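Local coordinates for protein malate synthase (Haloferax volcanii, PDB 3OYZ) that catalyses the magnesium-dependent Claisen condensation of acetyl-CoA with glyoxylate and the hydrolysis of malyl-CoA that yields malate in the glyoxylate cycle, at residues 56-59 with 60-63; 90-93 with 94-97; 345-348 with 349-353; 391-394 with 395-398; 415-419 with 420-424. All coordinates share one frame; numbering follows the deposited sequence.

Interaction 1 of 5, residues 56-59 with 60-63; sequences PSMR and DEGA
Met58 lays its thioether beside the carboxylate of Glu61, both side chains pointing the same way, with Met58 CE 3.6 Å from Glu61 OE1. The pair sits where a 3-10 turn, residues 56-58, runs into helix 59-73, which follows strand 45-49 of the TIM barrel. Bends at chi2 (-76°) and chi3 (66°) bring the Met58 methyl round to Glu61, whose own chain is extended and whose OE2 is hydrogen-bonded to Ser27 OG. The backbone changes its step here: Arg59 N bonds to Pro56 O at 3.1 Å, three residues back, whereas Gly62 N reaches Met58 O at 2.8 Å and Ala63 N reaches Arg59 O at 3.0 Å, each four residues back. Arg59 O is also held by Asn50 ND2. The Arg59 chain runs back, extended from CG to NE, until Pro56 CA lies 3.7 Å above one face of its guanidinium, offset toward the rim. NH2 makes a weak, long ion pair with Asp52, a magnesium-binding residue, consistent with a second-shell place for Arg59. A water bridges the turn, accepting from Glu61 N at 2.8 Å and donating to Ser57 O at 2.9 Å.

Interaction 2 of 5, residues 90-93 with 94-97; sequences DSPE and TRYQ
Ser91 OG and Thr94 OG1 lie 2.7 Å apart in a hydrogen bond that either hydroxyl could donate. Ser91, at the N-cap, swings its oxygen opposite its own backbone N (chi1 176°), while Thr94 OG1 sits beside its backbone N, and the two hydroxyls meet across the opening turn. Glu93 OE1 is a second, weak and unsettled partner of Ser91 OG at 3.4 Å. The main chain of the same serine is gripped too: Arg95 N donates to Ser91 O over 3.0 Å in a fairly straight bond of 164°. Tyr96 N to Pro92 O and Gln97 N to Glu93 O carry the helical pattern onward.

The Arg95 side chain then doubles back toward the start of the helix. A bend at chi3 (-67°) lays the guanidinium against the backbone, so that one face is covered by Ser91 C and Pro92 CA, 3.6 and 3.5 Å from its plane and both toward the rim. Asp90 N comes to the edge of the group, while Arg95 NH1 is hydrogen-bonded to His88 O, ahead of the helix, which helps to set how the flat group is turned. The Pro92 ring crosses the arginine obliquely, its CG 3.4 Å from Arg95 NH2. Beyond the two segments, Arg95 packs on Asp129 and Lys132 of helix 127-143, and Thr94 on Val86. With serine at the N-cap and proline, which has no N-H to offer, next to it, this is a classic helix start, here opening helix 92-105 on the outside of the TIM barrel.

Interaction 3 of 5, residues 345-348 with 349-353; sequences DIVD and SMEEF
Val347 and Glu351, one turn apart on helix 343-358, run side by side and point the same way. Their contact is apolar against polar: Val347 CG1 touches Glu351 OE1 at 3.5 Å and Glu351 CD at 3.7 Å. With CG beside its backbone N (chi1 -73°) and the chain extended beyond it, the glutamate lies along the valine. In a second packed pair, Ile346 and Met350 run alongside each other in the same way, with Ile346 CG2 4.2 Å from Met350 SD; the methionine goes on to Tyr392 and Met396.

Hydrogen bonding is dominated by the backbone. Glu351 N donates to Val347 O at 3.0 Å, nearly straight (175°), and Glu352 N to Asp348 O is similar. Asp345 O is gripped twice by Ser349, from N at 3.0 Å and from OG at 3.2 Å. The hydroxyl, beside its own backbone N (chi1 -49°), comes from above the carbonyl plane, a common use of serine within a helix.

The charged groups share an outside partner. Asp348 OD1 and Glu351 OE2 stand 4.5 Å apart, and Arg427 forms a salt bridge to each, through NH2 and NH1 respectively. A leucine in place of Glu351 would probably leave Arg427 NH1 without its carboxylate mate and weaken the link from this helix to helix 422-428. Asp345, whose OD2 is bonded to Tyr339 OH, also packs on Gly277 of the second subunit. The pairing of two acids with one guanidinium implies that their mutual repulsion is probably offset, while fastening the C-terminal helix to this one.

Interaction 4 of 5, residues 391-394 with 395-398; sequences TYQA and AMTP
Met396 and Tyr392 both carry CG opposite the backbone N (chi1 -165° and 173°), and a turn at Met396 chi3 (-25°), away from any staggered value, sends its methyl back to the preceding turn. Met396 CE arrives 3.7 Å from Tyr392 CE2, obliquely to the ring. The same methyl lies 3.6 Å from Gln393 OE1, because the glutamine bends at chi2 and runs alongside the methionine. Its amide is held at the other end, where NE2 bonds to Glu389 OE2. Met350 of helix 343-358 touches both Tyr392 and Met396, completing an apolar cluster.

The backbone pattern tightens here. Ala395 N still donates to Thr391 O, four residues back, at 2.9 Å. Met396 N instead makes its better bond to Gln393 O, at 3.2 Å and from well above the carbonyl plane, with only a weak one to Tyr392 O at 3.4 Å. Pro398 has no N-H for Ala394 O, four residues earlier; a water lies 2.8 Å from that oxygen, to which it probably donates, and is hydrogen-bonded to Thr397 OG1 at 2.7 Å, bridging the junction.

Thr397 and Pro398 pack on Leu254 and Pro273 of the second subunit, so the turn also borders the trimer interface. At the other end, Thr391 OG1 is bonded to the backbone N of Asp388, the predicted proton acceptor. This is a helix-to-helix junction, helix 389-395 passing into helix 397-408, whose first helix starts directly after Asp388, beside the acetyl-CoA site.

Interaction 5 of 5, residues 415-419 with 420-424; sequences ELEER and YGAGV
Arg419 and Tyr420 are chain neighbours whose side chains run alongside each other in the same direction. Arg419 chi1 (137°), off the staggered values, sets CG over one face of the phenol ring in a CH-pi contact, 3.7 Å from the centroid and 14° off the normal. Further out, the extended arginine chain carries its guanidinium to the hydroxyl, where NE donates to Tyr420 OH at 3.1 Å, nearly straight and in the guanidinium plane. That plane stands 82° from the ring, so the two groups do not stack. Tyr420 OH and Arg419 NH2 are both hydrogen-bonded to Pro273 O of the second subunit. A leucine in place of Tyr420 would probably leave Arg419 NE without its acceptor and cost the interface one of these two bonds.

The pair closes helix 413-420; Gly421, with positive phi, ends it and takes the N-cap of helix 422-428. Tyr420 N donates to Leu416 O, and Gly421 N to Glu417 O, each at 2.8 Å. Leu416 CD2 meets Tyr420 CE2 at 4.3 Å, and Phe402 of helix 397-408 meets the ring at about a right angle. Across the turn, Glu417 CG lies 3.7 Å from Ala422 CA and 3.9 Å from Ala422 CB.

The five contacts come one after another along the chain, and all involve helices. Interactions 1 and 2 start neighbouring helices of the TIM barrel, 59-73 and 92-105; their centres are 16 Å apart and they touch where Asp60 packs on Gln97. Interactions 3, 4 and 5 belong to the later part of the chain, beyond the barrel strands. Interactions 3 and 4, with centres 10 Å apart, interlock through Met350, Tyr392 and Met396, while interaction 5, its centre 19 Å from that of interaction 3 and 21 Å from that of interaction 4, joins interaction 3 through helix 422-428. Interactions 3 to 5 border the second subunit. The C-terminal helices thus link active-site surroundings to the trimer interface.

Interaction 1 of 5, residues 56-59 with 60-63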
# COMPACT_ATOMS: atom_id res chain seq x y z
N PRO A 56 8.39 34.05 -0.00
CA PRO A 56 8.83 34.31 -1.40
C PRO A 56 9.65 35.61 -1.66
O PRO A 56 10.72 35.57 -2.29
CB PRO A 56 7.52 34.31 -2.19
CG PRO A 56 6.53 33.55 -1.33
CD PRO A 56 6.97 33.68 0.13
N SER A 57 9.19 36.74 -1.11
CA SER A 57 9.82 38.08 -1.26
C SER A 57 11.21 38.07 -0.64
O SER A 57 12.08 38.90 -0.95
CB SER A 57 8.96 39.13 -0.56
OG SER A 57 8.82 38.78 0.81
N MET A 58 11.46 37.02 0.16
CA MET A 58 12.73 36.86 0.85
C MET A 58 13.75 35.89 0.27
O MET A 58 14.83 35.71 0.84
CB MET A 58 12.51 36.51 2.32
CG MET A 58 11.78 37.56 3.16
SD MET A 58 12.92 38.93 3.55
CE MET A 58 13.31 39.73 1.98
N ARG A 59 13.45 35.28 -0.88
CA ARG A 59 14.23 34.12 -1.34
C ARG A 59 15.46 34.52 -2.10
O ARG A 59 16.47 33.81 -2.10
CB ARG A 59 13.37 33.21 -2.26
CG ARG A 59 12.41 32.36 -1.41
CD ARG A 59 11.38 31.60 -2.33
NE ARG A 59 10.57 30.77 -1.45
CZ ARG A 59 9.35 30.33 -1.69
NH1 ARG A 59 8.81 30.53 -2.87
NH2 ARG A 59 8.72 29.61 -0.77
N ASP A 60 15.42 35.68 -2.74
CA ASP A 60 16.67 36.18 -3.30
C ASP A 60 17.72 36.52 -2.25
O ASP A 60 18.90 36.17 -2.40
CB ASP A 60 16.37 37.37 -4.21
CG ASP A 60 15.74 36.93 -5.53
OD1 ASP A 60 14.95 37.70 -6.11
OD2 ASP A 60 15.97 35.77 -5.97
N GLU A 61 17.27 37.09 -1.15
CA GLU A 61 18.19 37.39 -0.04
C GLU A 61 18.59 36.09 0.66
O GLU A 61 19.77 35.85 0.95
CB GLU A 61 17.54 38.37 0.95
CG GLU A 61 18.47 38.71 2.14
CD GLU A 61 17.86 39.72 3.12
OE1 GLU A 61 16.75 40.26 2.93
OE2 GLU A 61 18.51 39.97 4.16
N GLY A 62 17.62 35.17 0.76
CA GLY A 62 17.93 33.82 1.23
C GLY A 62 19.04 33.13 0.47
O GLY A 62 19.88 32.50 1.03
N ALA A 63 19.12 33.25 -0.85
CA ALA A 63 20.19 32.51 -1.51
C ALA A 63 21.57 33.13 -1.31
O ALA A 63 22.60 32.44 -1.35
CB ALA A 63 19.89 32.44 -3.02
O HOH W 1 14.91 38.61 -1.29

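Interaction 2 of 5, residues 90-93 with 94-97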
# COMPACT_ATOMS: atom_id res chain seq x y z
N ASP A 90 4.95 21.76 -12.49
CA ASP A 90 4.02 22.47 -13.34
C ASP A 90 4.40 23.96 -13.55
O ASP A 90 3.65 24.66 -14.21
CB ASP A 90 2.60 22.44 -12.76
CG ASP A 90 2.06 21.01 -12.56
OD1 ASP A 90 2.26 20.18 -13.46
OD2 ASP A 90 1.39 20.73 -11.56
N SER A 91 5.56 24.41 -13.10
CA SER A 91 5.96 25.82 -13.32
C SER A 91 7.35 25.98 -13.89
O SER A 91 8.39 25.90 -13.20
CB SER A 91 5.88 26.52 -11.94
OG SER A 91 6.34 27.85 -12.10
N PRO A 92 7.43 26.25 -15.19
CA PRO A 92 8.76 26.45 -15.77
C PRO A 92 9.56 27.62 -15.15
O PRO A 92 10.80 27.52 -15.08
CB PRO A 92 8.45 26.80 -17.24
CG PRO A 92 7.07 26.16 -17.47
CD PRO A 92 6.36 26.34 -16.19
N GLU A 93 8.84 28.64 -14.66
CA GLU A 93 9.48 29.87 -14.07
C GLU A 93 10.12 29.46 -12.77
O GLU A 93 11.27 29.84 -12.51
CB GLU A 93 8.42 30.94 -13.66
CG GLU A 93 7.77 31.58 -14.88
CD GLU A 93 6.51 30.84 -15.40
OE1 GLU A 93 6.24 29.63 -15.04
OE2 GLU A 93 5.81 31.56 -16.16
N THR A 94 9.43 28.63 -12.00
CA THR A 94 10.00 28.12 -10.75
C THR A 94 11.19 27.21 -10.96
O THR A 94 12.19 27.34 -10.24
CB THR A 94 8.96 27.43 -9.89
OG1 THR A 94 7.78 28.24 -9.81
CG2 THR A 94 9.41 27.00 -8.49
N ARG A 95 11.15 26.33 -11.98
CA ARG A 95 12.32 25.49 -12.26
C ARG A 95 13.50 26.39 -12.57
O ARG A 95 14.65 26.12 -12.22
CB ARG A 95 12.01 24.61 -13.53
CG ARG A 95 10.95 23.56 -13.08
CD ARG A 95 10.81 22.41 -14.11
NE ARG A 95 10.24 22.83 -15.38
CZ ARG A 95 8.95 22.83 -15.72
NH1 ARG A 95 7.99 22.56 -14.83
NH2 ARG A 95 8.63 23.13 -16.98
N TYR A 96 13.26 27.38 -13.43
CA TYR A 96 14.37 28.24 -13.88
C TYR A 96 14.96 29.01 -12.68
O TYR A 96 16.16 29.08 -12.54
CB TYR A 96 13.89 29.19 -15.00
CG TYR A 96 14.99 30.06 -15.59
CD1 TYR A 96 16.22 29.52 -15.95
CD2 TYR A 96 14.80 31.42 -15.79
CE1 TYR A 96 17.23 30.27 -16.52
CE2 TYR A 96 15.85 32.21 -16.31
CZ TYR A 96 17.04 31.63 -16.70
OH TYR A 96 18.14 32.30 -17.23
N GLN A 97 14.11 29.51 -11.81
CA GLN A 97 14.55 30.21 -10.59
C GLN A 97 15.42 29.30 -9.73
O GLN A 97 16.51 29.72 -9.29
CB GLN A 97 13.30 30.78 -9.93
CG GLN A 97 13.65 31.49 -8.58
CD GLN A 97 14.46 32.77 -8.83
OE1 GLN A 97 13.83 33.83 -8.93
NE2 GLN A 97 15.80 32.69 -8.99

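Interaction 3 of 5, residues 345-348 with 349-353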
# COMPACT_ATOMS: atom_id res chain seq x y z
N ASP A 345 -13.52 28.62 11.29
CA ASP A 345 -12.18 28.40 11.84
C ASP A 345 -11.10 28.21 10.76
O ASP A 345 -10.02 28.83 10.83
CB ASP A 345 -12.21 27.19 12.76
CG ASP A 345 -12.97 27.45 14.05
OD1 ASP A 345 -12.73 28.52 14.66
OD2 ASP A 345 -13.78 26.58 14.43
N ILE A 346 -11.40 27.37 9.77
CA ILE A 346 -10.48 27.10 8.65
C ILE A 346 -10.03 28.36 7.89
O ILE A 346 -8.82 28.63 7.77
CB ILE A 346 -11.04 26.03 7.67
CG1 ILE A 346 -10.97 24.64 8.31
CG2 ILE A 346 -10.23 26.06 6.39
CD1 ILE A 346 -12.15 23.78 7.96
N VAL A 347 -11.00 29.15 7.43
CA VAL A 347 -10.67 30.45 6.86
C VAL A 347 -9.80 31.34 7.78
O VAL A 347 -8.87 32.00 7.31
CB VAL A 347 -11.98 31.20 6.57
CG1 VAL A 347 -11.66 32.52 5.87
CG2 VAL A 347 -12.98 30.28 5.82
N ASP A 348 -10.09 31.34 9.08
CA ASP A 348 -9.31 32.13 10.04
C ASP A 348 -7.84 31.69 10.04
O ASP A 348 -6.93 32.55 9.96
CB ASP A 348 -9.87 31.97 11.47
CG ASP A 348 -11.17 32.76 11.74
OD1 ASP A 348 -11.55 33.59 10.89
OD2 ASP A 348 -11.83 32.54 12.79
N SER A 349 -7.59 30.38 10.16
CA SER A 349 -6.20 29.90 10.17
C SER A 349 -5.45 30.32 8.91
O SER A 349 -4.27 30.66 8.97
CB SER A 349 -6.12 28.39 10.33
OG SER A 349 -6.94 28.02 11.42
N MET A 350 -6.18 30.36 7.80
CA MET A 350 -5.59 30.67 6.50
C MET A 350 -5.20 32.15 6.33
O MET A 350 -4.07 32.45 5.89
CB MET A 350 -6.51 30.17 5.38
CG MET A 350 -6.48 28.65 5.13
SD MET A 350 -7.62 28.08 3.83
CE MET A 350 -7.17 29.12 2.44
N GLU A 351 -6.12 33.04 6.69
CA GLU A 351 -5.89 34.51 6.72
C GLU A 351 -4.78 34.91 7.68
O GLU A 351 -3.84 35.61 7.27
CB GLU A 351 -7.17 35.28 7.00
CG GLU A 351 -8.10 35.28 5.77
CD GLU A 351 -9.56 35.59 6.09
OE1 GLU A 351 -10.37 35.64 5.15
OE2 GLU A 351 -9.94 35.78 7.27
N GLU A 352 -4.83 34.38 8.91
CA GLU A 352 -3.70 34.47 9.84
C GLU A 352 -2.36 34.03 9.23
O GLU A 352 -1.35 34.72 9.39
CB GLU A 352 -3.95 33.73 11.17
CG GLU A 352 -2.70 33.77 12.08
CD GLU A 352 -2.74 32.97 13.39
OE1 GLU A 352 -1.64 32.82 13.97
OE2 GLU A 352 -3.81 32.49 13.84
N PHE A 353 -2.32 32.89 8.53
CA PHE A 353 -1.06 32.47 7.92
C PHE A 353 -0.61 33.39 6.78
O PHE A 353 0.58 33.73 6.68
CB PHE A 353 -1.05 31.00 7.42
CG PHE A 353 0.13 30.71 6.55
CD1 PHE A 353 1.37 30.42 7.13
CD2 PHE A 353 0.05 30.89 5.18
CE1 PHE A 353 2.48 30.22 6.35
CE2 PHE A 353 1.14 30.70 4.38
CZ PHE A 353 2.37 30.38 4.97

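Interaction 4 of 5, residues 391-394 with 395-398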
# COMPACT_ATOMS: atom_id res chain seq x y z
N THR A 391 0.96 24.06 4.31
CA THR A 391 -0.09 23.85 5.28
C THR A 391 -1.33 24.63 4.85
O THR A 391 -2.49 24.17 4.98
CB THR A 391 0.32 24.38 6.69
OG1 THR A 391 1.69 24.11 6.95
CG2 THR A 391 -0.54 23.79 7.79
N TYR A 392 -1.08 25.87 4.46
CA TYR A 392 -2.13 26.68 3.92
C TYR A 392 -2.81 25.98 2.73
O TYR A 392 -4.04 25.89 2.67
CB TYR A 392 -1.44 27.98 3.46
CG TYR A 392 -2.36 28.87 2.71
CD1 TYR A 392 -3.33 29.60 3.40
CD2 TYR A 392 -2.27 29.02 1.34
CE1 TYR A 392 -4.18 30.44 2.73
CE2 TYR A 392 -3.16 29.84 0.65
CZ TYR A 392 -4.11 30.55 1.37
OH TYR A 392 -4.99 31.40 0.74
N GLN A 393 -2.03 25.55 1.73
CA GLN A 393 -2.64 24.90 0.55
C GLN A 393 -3.46 23.67 0.98
O GLN A 393 -4.63 23.46 0.58
CB GLN A 393 -1.48 24.50 -0.40
CG GLN A 393 -0.81 25.68 -1.07
CD GLN A 393 -1.82 26.52 -1.87
OE1 GLN A 393 -2.83 26.01 -2.37
NE2 GLN A 393 -1.56 27.82 -1.95
N ALA A 394 -2.87 22.84 1.85
CA ALA A 394 -3.60 21.65 2.33
C ALA A 394 -4.89 21.92 3.08
O ALA A 394 -5.85 21.15 2.96
CB ALA A 394 -2.71 20.70 3.18
N ALA A 395 -4.88 22.97 3.91
CA ALA A 395 -6.09 23.34 4.68
C ALA A 395 -7.26 23.75 3.79
O ALA A 395 -8.38 23.74 4.23
CB ALA A 395 -5.80 24.54 5.64
N MET A 396 -7.00 24.21 2.57
CA MET A 396 -8.03 24.79 1.70
C MET A 396 -8.98 23.73 1.14
O MET A 396 -10.06 24.05 0.66
CB MET A 396 -7.33 25.50 0.55
CG MET A 396 -8.26 26.43 -0.22
SD MET A 396 -7.27 27.39 -1.36
CE MET A 396 -5.64 27.40 -0.61
N THR A 397 -8.60 22.45 1.17
CA THR A 397 -9.47 21.43 0.54
C THR A 397 -10.94 21.41 0.94
O THR A 397 -11.79 21.39 0.06
CB THR A 397 -8.85 20.01 0.62
OG1 THR A 397 -7.62 20.12 -0.10
CG2 THR A 397 -9.74 18.95 -0.02
N PRO A 398 -11.25 21.42 2.24
CA PRO A 398 -12.68 21.44 2.61
C PRO A 398 -13.42 22.67 2.07
O PRO A 398 -14.58 22.53 1.70
CB PRO A 398 -12.68 21.36 4.14
CG PRO A 398 -11.27 21.45 4.59
CD PRO A 398 -10.34 21.33 3.40
O HOH W 2 -5.77 18.84 1.36

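Interaction 5 of 5, residues 415-419 with 420-424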
# COMPACT_ATOMS: atom_id res chain seq x y z
N GLU A 415 -30.42 24.53 1.55
CA GLU A 415 -29.94 23.73 2.67
C GLU A 415 -28.54 24.14 3.14
O GLU A 415 -28.23 24.00 4.31
CB GLU A 415 -30.05 22.23 2.43
CG GLU A 415 -31.49 21.76 2.32
CD GLU A 415 -31.64 20.45 1.57
OE1 GLU A 415 -31.85 19.41 2.24
OE2 GLU A 415 -31.57 20.45 0.32
N LEU A 416 -27.72 24.72 2.26
CA LEU A 416 -26.36 25.06 2.67
C LEU A 416 -26.38 26.36 3.48
O LEU A 416 -25.63 26.54 4.45
CB LEU A 416 -25.41 25.15 1.47
CG LEU A 416 -25.09 23.84 0.73
CD1 LEU A 416 -24.47 24.18 -0.62
CD2 LEU A 416 -24.13 22.96 1.53
N GLU A 417 -27.25 27.27 3.02
CA GLU A 417 -27.68 28.43 3.82
C GLU A 417 -28.33 28.12 5.16
O GLU A 417 -27.88 28.66 6.16
CB GLU A 417 -28.38 29.47 2.96
CG GLU A 417 -27.32 30.46 2.54
CD GLU A 417 -27.63 31.14 1.23
OE1 GLU A 417 -28.82 31.50 1.05
OE2 GLU A 417 -26.70 31.29 0.39
N GLU A 418 -29.30 27.21 5.23
CA GLU A 418 -29.69 26.69 6.54
C GLU A 418 -28.52 26.15 7.38
O GLU A 418 -28.37 26.50 8.56
CB GLU A 418 -30.77 25.62 6.40
CG GLU A 418 -32.19 26.19 6.27
CD GLU A 418 -33.11 25.38 5.36
OE1 GLU A 418 -32.82 24.19 5.07
OE2 GLU A 418 -34.13 25.97 4.93
N ARG A 419 -27.69 25.29 6.80
CA ARG A 419 -26.61 24.63 7.54
C ARG A 419 -25.52 25.60 8.03
O ARG A 419 -25.09 25.47 9.17
CB ARG A 419 -26.11 23.35 6.82
CG ARG A 419 -24.60 23.15 6.77
CD ARG A 419 -24.13 21.92 5.92
NE ARG A 419 -22.87 21.44 6.48
CZ ARG A 419 -22.78 20.42 7.34
NH1 ARG A 419 -23.87 19.76 7.68
NH2 ARG A 419 -21.61 20.06 7.85
N TYR A 420 -25.12 26.59 7.22
CA TYR A 420 -24.08 27.53 7.62
C TYR A 420 -24.46 28.95 8.04
O TYR A 420 -23.69 29.60 8.77
CB TYR A 420 -23.00 27.68 6.53
CG TYR A 420 -22.26 26.39 6.25
CD1 TYR A 420 -21.36 25.85 7.17
CD2 TYR A 420 -22.51 25.69 5.08
CE1 TYR A 420 -20.70 24.64 6.91
CE2 TYR A 420 -21.87 24.48 4.82
CZ TYR A 420 -20.96 23.98 5.72
OH TYR A 420 -20.35 22.80 5.42
N GLY A 421 -25.56 29.46 7.51
CA GLY A 421 -25.87 30.89 7.56
C GLY A 421 -25.30 31.58 6.33
O GLY A 421 -24.18 31.29 5.93
N ALA A 422 -26.08 32.49 5.74
CA ALA A 422 -25.75 33.15 4.47
C ALA A 422 -24.47 33.98 4.52
O ALA A 422 -23.90 34.38 3.49
CB ALA A 422 -26.93 34.03 4.04
N GLY A 423 -24.05 34.28 5.74
CA GLY A 423 -22.86 35.08 5.95
C GLY A 423 -21.61 34.22 5.88
O GLY A 423 -20.65 34.58 5.19
N VAL A 424 -21.62 33.10 6.60
CA VAL A 424 -20.54 32.10 6.51
C VAL A 424 -20.35 31.63 5.06
O VAL A 424 -19.21 31.57 4.58
CB VAL A 424 -20.78 30.87 7.43
CG1 VAL A 424 -19.60 29.89 7.32
CG2 VAL A 424 -21.03 31.30 8.87